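Local atomic coordinates of cellulase (Xanthomonas axonopodis pv. citri, PDB entry 5HOS), a protein that probably hydrolyses internal beta-1,4-glucosidic bonds of cellulose and related glucans, as an endoglucanase of glycoside hydrolase family 5. Residues A[138-141]-A[142-146]; A[162-165]-A[166-169]; A[255-258]-A[259-263]; A[208-211]-A[212-216]. One frame throughout, in Å; residues are numbered along the deposited sequence. Where two conformers were deposited one is given.

Contact 1 (A[138-141]-A[142-146])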
loop_
_atom_site.group_PDB
_atom_site.type_symbol
_atom_site.label_atom_id
_atom_site.label_comp_id
_atom_site.label_asym_id
_atom_site.label_seq_id
_atom_site.Cartn_x
_atom_site.Cartn_y
_atom_site.Cartn_z
ATOM N N LEU A 138 3.641 -10.566 14.541
ATOM C CA LEU A 138 4.310 -9.531 13.731
ATOM C C LEU A 138 3.749 -8.152 14.054
ATOM O O LEU A 138 4.500 -7.225 14.368
ATOM C CB LEU A 138 4.145 -9.788 12.228
ATOM C CG LEU A 138 4.621 -8.672 11.278
ATOM C CD1 LEU A 138 6.122 -8.478 11.353
ATOM C CD2 LEU A 138 4.188 -8.942 9.845
ATOM N N TRP A 139 2.428 -8.023 13.952
ATOM C CA TRP A 139 1.782 -6.716 14.125
ATOM C C TRP A 139 1.810 -6.197 15.558
ATOM O O TRP A 139 1.853 -4.987 15.750
ATOM C CB TRP A 139 0.381 -6.666 13.493
ATOM C CG TRP A 139 0.512 -6.322 12.039
ATOM C CD1 TRP A 139 0.225 -7.115 10.973
ATOM C CD2 TRP A 139 1.070 -5.115 11.508
ATOM N NE1 TRP A 139 0.539 -6.470 9.807
ATOM C CE2 TRP A 139 1.069 -5.240 10.104
ATOM C CE3 TRP A 139 1.567 -3.938 12.083
ATOM C CZ2 TRP A 139 1.523 -4.215 9.258
ATOM C CZ3 TRP A 139 2.029 -2.917 11.243
ATOM C CH2 TRP A 139 2.006 -3.067 9.843
ATOM N N ARG A 140 1.803 -7.093 16.546
ATOM C CA ARG A 140 2.029 -6.687 17.937
ATOM C C ARG A 140 3.386 -5.996 18.068
ATOM O O ARG A 140 3.483 -4.896 18.619
ATOM C CB ARG A 140 1.974 -7.892 18.886
ATOM C CG ARG A 140 2.036 -7.525 20.366
ATOM C CD ARG A 140 2.029 -8.749 21.270
ATOM N NE ARG A 140 3.109 -9.680 20.938
ATOM C CZ ARG A 140 4.392 -9.552 21.290
ATOM N NH1 ARG A 140 4.821 -8.517 22.015
ATOM N NH2 ARG A 140 5.263 -10.478 20.910
ATOM N N ARG A 141 4.420 -6.645 17.540
ATOM C CA ARG A 141 5.792 -6.133 17.619
ATOM C C ARG A 141 5.993 -4.848 16.825
ATOM O O ARG A 141 6.664 -3.947 17.293
ATOM C CB ARG A 141 6.790 -7.203 17.173
ATOM C CG ARG A 141 6.832 -8.406 18.108
ATOM C CD ARG A 141 7.766 -9.474 17.577
ATOM N NE ARG A 141 7.786 -10.699 18.386
ATOM C CZ ARG A 141 8.504 -10.891 19.494
ATOM N NH1 ARG A 141 9.285 -9.939 20.001
ATOM N NH2 ARG A 141 8.433 -12.065 20.112
ATOM N N LEU A 142 5.410 -4.764 15.627
ATOM C CA LEU A 142 5.500 -3.525 14.839
ATOM C C LEU A 142 4.742 -2.401 15.516
ATOM O O LEU A 142 5.216 -1.267 15.534
ATOM C CB LEU A 142 4.978 -3.696 13.418
ATOM C CG LEU A 142 5.994 -4.121 12.361
ATOM C CD1 LEU A 142 5.255 -4.452 11.074
ATOM C CD2 LEU A 142 7.031 -3.035 12.107
ATOM N N ALA A 143 3.563 -2.717 16.057
ATOM C CA ALA A 143 2.761 -1.713 16.744
ATOM C C ALA A 143 3.517 -1.143 17.939
ATOM O O ALA A 143 3.492 0.070 18.154
ATOM C CB ALA A 143 1.427 -2.278 17.182
ATOM N N ILE A 144 4.193 -2.010 18.697
ATOM C CA ILE A 144 4.993 -1.568 19.842
ATOM C C ILE A 144 6.156 -0.684 19.375
ATOM O O ILE A 144 6.387 0.373 19.950
ATOM C CB ILE A 144 5.485 -2.762 20.708
ATOM C CG1 ILE A 144 4.285 -3.403 21.428
ATOM C CG2 ILE A 144 6.528 -2.314 21.733
ATOM C CD1 ILE A 144 4.527 -4.805 21.955
ATOM N N ALA A 145 6.869 -1.120 18.337
ATOM C CA ALA A 145 8.033 -0.390 17.839
ATOM C C ALA A 145 7.707 1.028 17.373
ATOM O O ALA A 145 8.521 1.924 17.558
ATOM C CB ALA A 145 8.709 -1.159 16.712
ATOM N N PHE A 146 6.524 1.216 16.783
ATOM C CA PHE A 146 6.097 2.512 16.252
ATOM C C PHE A 146 4.848 3.039 16.922
ATOM O O PHE A 146 4.090 3.790 16.303
ATOM C CB PHE A 146 5.910 2.404 14.744
ATOM C CG PHE A 146 7.188 2.108 14.030
ATOM C CD1 PHE A 146 8.154 3.104 13.885
ATOM C CD2 PHE A 146 7.456 0.836 13.554
ATOM C CE1 PHE A 146 9.355 2.836 13.263
ATOM C CE2 PHE A 146 8.658 0.568 12.922
ATOM C CZ PHE A 146 9.602 1.567 12.781
#

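Contact 2 (A[162-165]-A[166-169])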
loop_
_atom_site.group_PDB
_atom_site.type_symbol
_atom_site.label_atom_id
_atom_site.label_comp_id
_atom_site.label_asym_id
_atom_site.label_seq_id
_atom_site.Cartn_x
_atom_site.Cartn_y
_atom_site.Cartn_z
ATOM N N ASP A 162 -4.779 -15.969 -2.277
ATOM C CA ASP A 162 -5.228 -17.373 -2.256
ATOM C C ASP A 162 -5.728 -17.768 -0.863
ATOM O O ASP A 162 -5.592 -18.893 -0.412
ATOM C CB ASP A 162 -4.180 -18.339 -2.856
ATOM C CG ASP A 162 -2.867 -18.351 -2.111
ATOM O OD1 ASP A 162 -2.780 -17.831 -0.975
ATOM O OD2 ASP A 162 -1.901 -18.910 -2.677
ATOM N N ILE A 163 -6.346 -16.798 -0.215
ATOM C CA ILE A 163 -7.075 -16.992 1.016
ATOM C C ILE A 163 -8.396 -16.362 0.667
ATOM O O ILE A 163 -8.427 -15.283 0.074
ATOM C CB ILE A 163 -6.395 -16.321 2.240
ATOM C CG1 ILE A 163 -7.329 -16.347 3.456
ATOM C CG2 ILE A 163 -5.957 -14.887 1.949
ATOM C CD1 ILE A 163 -6.626 -16.102 4.771
ATOM N N ASP A 164 -9.489 -17.035 0.975
ATOM C CA ASP A 164 -10.769 -16.509 0.566
ATOM C C ASP A 164 -11.111 -15.294 1.433
ATOM O O ASP A 164 -10.626 -15.182 2.572
ATOM C CB ASP A 164 -11.864 -17.567 0.603
ATOM C CG ASP A 164 -12.469 -17.725 1.959
ATOM O OD1 ASP A 164 -13.419 -16.978 2.292
ATOM O OD2 ASP A 164 -11.992 -18.603 2.686
ATOM N N PRO A 165 -11.932 -14.381 0.882
ATOM C CA PRO A 165 -12.220 -13.112 1.545
ATOM C C PRO A 165 -12.706 -13.204 2.992
ATOM O O PRO A 165 -12.320 -12.369 3.796
ATOM C CB PRO A 165 -13.278 -12.487 0.628
ATOM C CG PRO A 165 -12.898 -12.982 -0.723
ATOM C CD PRO A 165 -12.550 -14.416 -0.464
ATOM N N GLN A 166 -13.530 -14.202 3.322
ATOM C CA GLN A 166 -14.040 -14.322 4.698
ATOM C C GLN A 166 -12.937 -14.754 5.686
ATOM O O GLN A 166 -12.849 -14.226 6.800
ATOM C CB GLN A 166 -15.246 -15.275 4.760
ATOM C CG GLN A 166 -16.159 -15.025 5.954
ATOM C CD GLN A 166 -16.810 -13.632 5.956
ATOM O OE1 GLN A 166 -17.582 -13.273 5.046
ATOM N NE2 GLN A 166 -16.504 -12.845 6.977
ATOM N N ALA A 167 -12.095 -15.701 5.273
ATOM C CA ALA A 167 -10.972 -16.147 6.101
ATOM C C ALA A 167 -9.960 -15.027 6.268
ATOM O O ALA A 167 -9.390 -14.862 7.350
ATOM C CB ALA A 167 -10.291 -17.362 5.493
ATOM N N TRP A 168 -9.731 -14.267 5.197
ATOM C CA TRP A 168 -8.842 -13.115 5.277
ATOM C C TRP A 168 -9.388 -12.063 6.254
ATOM O O TRP A 168 -8.644 -11.567 7.089
ATOM C CB TRP A 168 -8.570 -12.476 3.913
ATOM C CG TRP A 168 -7.872 -11.182 4.120
ATOM C CD1 TRP A 168 -8.377 -9.943 3.902
ATOM C CD2 TRP A 168 -6.588 -10.993 4.729
ATOM N NE1 TRP A 168 -7.475 -8.992 4.288
ATOM C CE2 TRP A 168 -6.370 -9.606 4.809
ATOM C CE3 TRP A 168 -5.598 -11.864 5.210
ATOM C CZ2 TRP A 168 -5.197 -9.062 5.339
ATOM C CZ3 TRP A 168 -4.431 -11.326 5.729
ATOM C CH2 TRP A 168 -4.241 -9.939 5.791
ATOM N N ALA A 169 -10.668 -11.732 6.147
ATOM C CA ALA A 169 -11.276 -10.749 7.058
ATOM C C ALA A 169 -11.106 -11.137 8.524
ATOM O O ALA A 169 -10.877 -10.275 9.352
ATOM C CB ALA A 169 -12.748 -10.538 6.742
#

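Contact 3 (A[255-258]-A[259-263])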
loop_
_atom_site.group_PDB
_atom_site.type_symbol
_atom_site.label_atom_id
_atom_site.label_comp_id
_atom_site.label_asym_id
_atom_site.label_seq_id
_atom_site.Cartn_x
_atom_site.Cartn_y
_atom_site.Cartn_z
ATOM N N SER A 255 -18.092 1.500 -8.201
ATOM C CA SER A 255 -18.873 0.634 -7.292
ATOM C C SER A 255 -18.201 0.515 -5.920
ATOM O O SER A 255 -18.878 0.564 -4.899
ATOM C CB SER A 255 -19.200 -0.737 -7.901
ATOM O OG SER A 255 -18.047 -1.501 -8.180
ATOM N N PHE A 256 -16.873 0.427 -5.893
ATOM C CA PHE A 256 -16.130 0.422 -4.624
ATOM C C PHE A 256 -16.415 1.679 -3.803
ATOM O O PHE A 256 -16.637 1.603 -2.587
ATOM C CB PHE A 256 -14.631 0.268 -4.886
ATOM C CG PHE A 256 -13.796 0.201 -3.638
ATOM C CD1 PHE A 256 -13.912 -0.867 -2.760
ATOM C CD2 PHE A 256 -12.895 1.217 -3.333
ATOM C CE1 PHE A 256 -13.145 -0.926 -1.600
ATOM C CE2 PHE A 256 -12.117 1.162 -2.178
ATOM C CZ PHE A 256 -12.248 0.091 -1.310
ATOM N N THR A 257 -16.446 2.825 -4.483
ATOM C CA THR A 257 -16.718 4.107 -3.838
ATOM C C THR A 257 -18.093 4.129 -3.160
ATOM O O THR A 257 -18.213 4.522 -1.991
ATOM C CB THR A 257 -16.552 5.263 -4.848
ATOM O OG1 THR A 257 -15.194 5.269 -5.324
ATOM C CG2 THR A 257 -16.856 6.597 -4.208
ATOM N N GLU A 258 -19.125 3.693 -3.868
ATOM C CA GLU A 258 -20.466 3.647 -3.269
ATOM C C GLU A 258 -20.566 2.579 -2.157
ATOM O O GLU A 258 -21.306 2.758 -1.183
ATOM C CB GLU A 258 -21.538 3.447 -4.348
ATOM C CG GLU A 258 -22.969 3.621 -3.838
ATOM C CD GLU A 258 -23.240 4.969 -3.186
ATOM O OE1 GLU A 258 -24.042 5.000 -2.216
ATOM O OE2 GLU A 258 -22.650 5.981 -3.633
ATOM N N TRP A 259 -19.824 1.481 -2.304
ATOM C CA TRP A 259 -19.732 0.467 -1.248
ATOM C C TRP A 259 -19.162 1.091 0.036
ATOM O O TRP A 259 -19.705 0.868 1.124
ATOM C CB TRP A 259 -18.865 -0.733 -1.688
ATOM C CG TRP A 259 -18.795 -1.815 -0.645
ATOM C CD1 TRP A 259 -19.650 -2.869 -0.492
ATOM C CD2 TRP A 259 -17.826 -1.932 0.405
ATOM N NE1 TRP A 259 -19.274 -3.636 0.587
ATOM C CE2 TRP A 259 -18.156 -3.087 1.154
ATOM C CE3 TRP A 259 -16.701 -1.177 0.780
ATOM C CZ2 TRP A 259 -17.400 -3.512 2.257
ATOM C CZ3 TRP A 259 -15.952 -1.597 1.883
ATOM C CH2 TRP A 259 -16.311 -2.754 2.608
ATOM N N LEU A 260 -18.083 1.872 -0.097
ATOM C CA LEU A 260 -17.491 2.567 1.056
ATOM C C LEU A 260 -18.524 3.465 1.736
ATOM O O LEU A 260 -18.648 3.469 2.964
ATOM C CB LEU A 260 -16.267 3.396 0.643
ATOM C CG LEU A 260 -14.987 2.663 0.231
ATOM C CD1 LEU A 260 -13.990 3.686 -0.301
ATOM C CD2 LEU A 260 -14.371 1.888 1.382
ATOM N N ARG A 261 -19.276 4.194 0.917
ATOM C CA ARG A 261 -20.283 5.142 1.405
ATOM C C ARG A 261 -21.405 4.432 2.165
ATOM O O ARG A 261 -21.761 4.837 3.271
ATOM C CB ARG A 261 -20.844 5.955 0.232
ATOM C CG ARG A 261 -21.580 7.225 0.624
ATOM C CD ARG A 261 -21.846 8.113 -0.588
ATOM N NE ARG A 261 -20.645 8.849 -1.010
ATOM C CZ ARG A 261 -20.098 8.867 -2.232
ATOM N NH1 ARG A 261 -18.999 9.596 -2.441
ATOM N NH2 ARG A 261 -20.613 8.193 -3.260
ATOM N N LEU A 262 -21.944 3.366 1.577
ATOM C CA LEU A 262 -22.995 2.571 2.223
ATOM C C LEU A 262 -22.532 1.955 3.550
ATOM O O LEU A 262 -23.275 1.973 4.533
ATOM C CB LEU A 262 -23.501 1.475 1.264
ATOM C CG LEU A 262 -24.470 0.395 1.765
ATOM C CD1 LEU A 262 -25.727 0.983 2.397
ATOM C CD2 LEU A 262 -24.838 -0.533 0.615
ATOM N N ASN A 263 -21.300 1.443 3.574
ATOM C CA ASN A 263 -20.754 0.762 4.759
ATOM C C ASN A 263 -19.999 1.668 5.732
ATOM O O ASN A 263 -19.369 1.181 6.681
ATOM C CB ASN A 263 -19.895 -0.421 4.312
ATOM C CG ASN A 263 -20.730 -1.510 3.675
ATOM O OD1 ASN A 263 -21.277 -2.352 4.373
ATOM N ND2 ASN A 263 -20.848 -1.490 2.353
#

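Contact 4 (A[208-211]-A[212-216])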
loop_
_atom_site.group_PDB
_atom_site.type_symbol
_atom_site.label_atom_id
_atom_site.label_comp_id
_atom_site.label_asym_id
_atom_site.label_seq_id
_atom_site.Cartn_x
_atom_site.Cartn_y
_atom_site.Cartn_z
ATOM N N GLN A 208 -17.844 -16.153 -1.771
ATOM C CA GLN A 208 -17.390 -15.160 -0.794
ATOM C C GLN A 208 -16.694 -13.989 -1.486
ATOM O O GLN A 208 -15.898 -14.189 -2.413
ATOM C CB GLN A 208 -16.429 -15.810 0.208
ATOM C CG GLN A 208 -16.955 -17.093 0.832
ATOM C CD GLN A 208 -18.352 -16.948 1.399
ATOM O OE1 GLN A 208 -18.595 -16.101 2.252
ATOM N NE2 GLN A 208 -19.282 -17.768 0.924
ATOM N N SER A 209 -16.993 -12.780 -1.028
ATOM C CA SER A 209 -16.472 -11.555 -1.637
ATOM C C SER A 209 -15.958 -10.592 -0.594
ATOM O O SER A 209 -16.362 -10.652 0.577
ATOM C CB SER A 209 -17.562 -10.850 -2.437
ATOM O OG SER A 209 -18.602 -10.380 -1.584
ATOM N N ASN A 210 -15.099 -9.672 -1.031
ATOM C CA ASN A 210 -14.706 -8.558 -0.173
ATOM C C ASN A 210 -15.890 -7.705 0.249
ATOM O O ASN A 210 -15.942 -7.267 1.394
ATOM C CB ASN A 210 -13.629 -7.704 -0.833
ATOM C CG ASN A 210 -12.306 -8.434 -0.937
ATOM O OD1 ASN A 210 -11.996 -9.282 -0.106
ATOM N ND2 ASN A 210 -11.528 -8.117 -1.961
ATOM N N ALA A 211 -16.852 -7.512 -0.656
ATOM C CA ALA A 211 -18.046 -6.714 -0.352
ATOM C C ALA A 211 -18.805 -7.206 0.884
ATOM O O ALA A 211 -19.356 -6.397 1.644
ATOM C CB ALA A 211 -18.974 -6.661 -1.559
ATOM N N VAL A 212 -18.843 -8.522 1.079
ATOM C CA VAL A 212 -19.484 -9.116 2.252
ATOM C C VAL A 212 -18.486 -9.168 3.411
ATOM O O VAL A 212 -18.751 -8.655 4.511
ATOM C CB VAL A 212 -20.040 -10.529 1.936
ATOM C CG1 VAL A 212 -20.597 -11.197 3.188
ATOM C CG2 VAL A 212 -21.115 -10.434 0.864
ATOM N N ALA A 213 -17.341 -9.785 3.161
ATOM C CA ALA A 213 -16.374 -10.079 4.225
ATOM C C ALA A 213 -15.856 -8.826 4.937
ATOM O O ALA A 213 -15.739 -8.803 6.165
ATOM C CB ALA A 213 -15.212 -10.886 3.662
ATOM N N MET A 214 -15.592 -7.776 4.170
ATOM C CA MET A 214 -14.982 -6.570 4.708
ATOM C C MET A 214 -16.006 -5.609 5.309
ATOM O O MET A 214 -15.615 -4.717 6.045
ATOM C CB MET A 214 -14.137 -5.882 3.637
ATOM C CG MET A 214 -13.009 -6.762 3.085
ATOM S SD MET A 214 -11.791 -7.392 4.280
ATOM C CE MET A 214 -11.249 -5.845 4.975
ATOM N N ALA A 215 -17.299 -5.813 5.036
ATOM C CA ALA A 215 -18.362 -4.979 5.638
ATOM C C ALA A 215 -18.378 -5.059 7.156
ATOM O O ALA A 215 -18.685 -4.072 7.828
ATOM C CB ALA A 215 -19.728 -5.366 5.090
ATOM N N SER A 216 -18.055 -6.232 7.696
ATOM C CA SER A 216 -18.099 -6.434 9.138
ATOM C C SER A 216 -16.782 -6.105 9.850
ATOM O O SER A 216 -16.710 -6.253 11.071
ATOM C CB SER A 216 -18.539 -7.868 9.449
ATOM O OG SER A 216 -17.672 -8.805 8.839
#

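Contact 1 (A[138-141]-A[142-146])
L142 lays its CD1 methyl over one face of the W139 indole, three residues back along helix 132-145. L142 CD1 stands 3.8 Å from the centroid of the six-membered ring of W139 and 18° off its normal, a CH-pi contact displaced toward the rim; its closest ring atom is W139 CZ3, at 3.6 Å from L142 CD1. L138, the residue before W139, runs alongside L142, both pointing the same way, and L138 CD1 reaches L142 CD1 at 4.1 Å, so that one methyl serves two neighbours. The indole nitrogen is bound to the carbonyl of L156, which helps hold the ring against which L142 lies. On the outer side R140 and I144 run side by side, R140 in one of two conformers, and in that conformer its NH2 forms a salt bridge with D137. R141 NE forms a salt bridge with the same carboxylate, while R141 NH1 pairs with E87. The helix thus splits by chemistry: W139 and A143 pack on I179 of helix 165-181 and F154 of strand 152-155, whereas the arginine charges are probably balanced by the nearby acids.

Contact 2 (A[162-165]-A[166-169])
Helix 165-181 opens with a capped N-terminus, D164 being the N-cap and P165 the first residue of the helix. D164 OD1 accepts from Q166 N at 3.0 Å, with a bent N-H...O angle of 135°, and the donor arrives from above the carboxylate plane. The first torsion of D164 (chi1 84°) sets CG between the backbone N and the carbonyl carbon, which folds the carboxylate back over the first turn; the other oxygen, D164 OD2, lies 3.5 Å from A167 CB. The same residue's carbonyl starts the regular helical bonding: D164 O takes W168 N at 2.9 Å, and P165 O takes A169 N. I163, just outside the helix, covers the turn with its own side chain. I163 CG1 rests 3.7 Å from A167 CB and I163 CG2 4.1 Å from W168 CB, while I163 CD1 sits at the edge of the W168 ring. The W168 indole runs on into the protein, where NE1 is bound to the carbonyl of P191. An aspartate cap followed by proline, whose missing N-H costs nothing in a first turn, is a classic helix start; here it opens the helix that follows strand 152-155 in the beta/alpha barrel.

Contact 3 (A[255-258]-A[259-263])
E258 reaches R261 on the outer side of helix 248-262 in a salt bridge between neighbouring turns. E258 OE2 lies 3.0 Å from R261 NH2, with an N-H...O angle of 151°. The oxygen is met on its syn side and lies at the edge of the guanidinium, close to that group's plane, although the carboxylate and guanidinium planes are turned 45° apart. Both chains bend, E258 at chi2 and R261 at chi3, where the turn carries the guanidinium toward E258. R261 NE is also bridged to D296 and NH1 bonded to N294, which engages all three guanidinium nitrogens. This helix is the crossover of a beta-alpha-beta unit of the barrel, joining strand 224-231 to strand 267-273, and its inner side is apolar. There L260 CG stands over one face of the F256 ring, 4.2 Å from its centroid, in a CH-pi contact, with L260 CD1 3.7 Å from F256 CE2; both residues also touch I226 of the first strand. W259 has CG anti to the backbone N (chi1 -178°), which leaves W259 CE3 beside F256 CE1 at 4.3 Å, and both rings meet W201 edge-to-face. W259 CB lies 3.4 Å from F256 O, and the indole NE1 is bonded to the carbonyl of A211. W259 O accepts from N263 N and, at 2.9 Å, from N263 ND2, which approach from opposite faces of the carbonyl plane.

Contact 4 (A[208-211]-A[212-216])
V212 stands against S209, the N-cap of the short helix 210-213. V212 N donates to S209 OG at 3.3 Å with an N-H...O angle of 149°, and more weakly to S209 O; V212 CG2 lies 3.5 Å from the same hydroxyl oxygen, S209 OG. With OG placed between the backbone N and the carbonyl carbon (chi1 66°), the S209 side chain curls over the first turn. A213 N bonds to S209 O at 2.9 Å, while the A213 CB methyl faces P165, Q166 and A169 on helix 165-181. The helix lies on the connection between strands 188-191 and 224-231 of the beta/alpha barrel, as the short helical part of a beta-alpha-beta unit. M214 comes next: M214 N is bonded to N210 O at 2.8 Å. The M214 side chain runs alongside that of N210, pointing the same way, with M214 CG 4.1 Å from N210 CB, then bends at chi2 and chi3 and turns off toward the interior. N210 OD1 accepts from the backbone N of A193, tying this turn to the loop after strand 188-191. A215 N donates to V212 O at 3.2 Å. The A215 methyl packs on the preceding turn, with A215 CB 3.6 Å from A211 O. S216 ends the segment with a weak bond from OG back to A213 O.

In the fold
All four contacts lie on or at the ends of helices of one eight-stranded beta/alpha barrel, the fold of family 5 glycoside hydrolases, each centred about 18 to 19 Å from the chain centre. Along the sequence the order is contact 1, contact 2, contact 4, contact 3, on helices 132-145, 165-181, 210-213 and 248-262. Contacts 2 and 4 have centres about 9 Å apart and pack directly through P165 and A213; contacts 4 and 3, with centres about 12 Å apart, meet where W259 NE1 probably bonds to A211 O. Contact 1 touches none of the others and is about 30 Å from contact 3, centre to centre. The short helix 210-213 therefore bridges two longer neighbours in the helical layer around the strands.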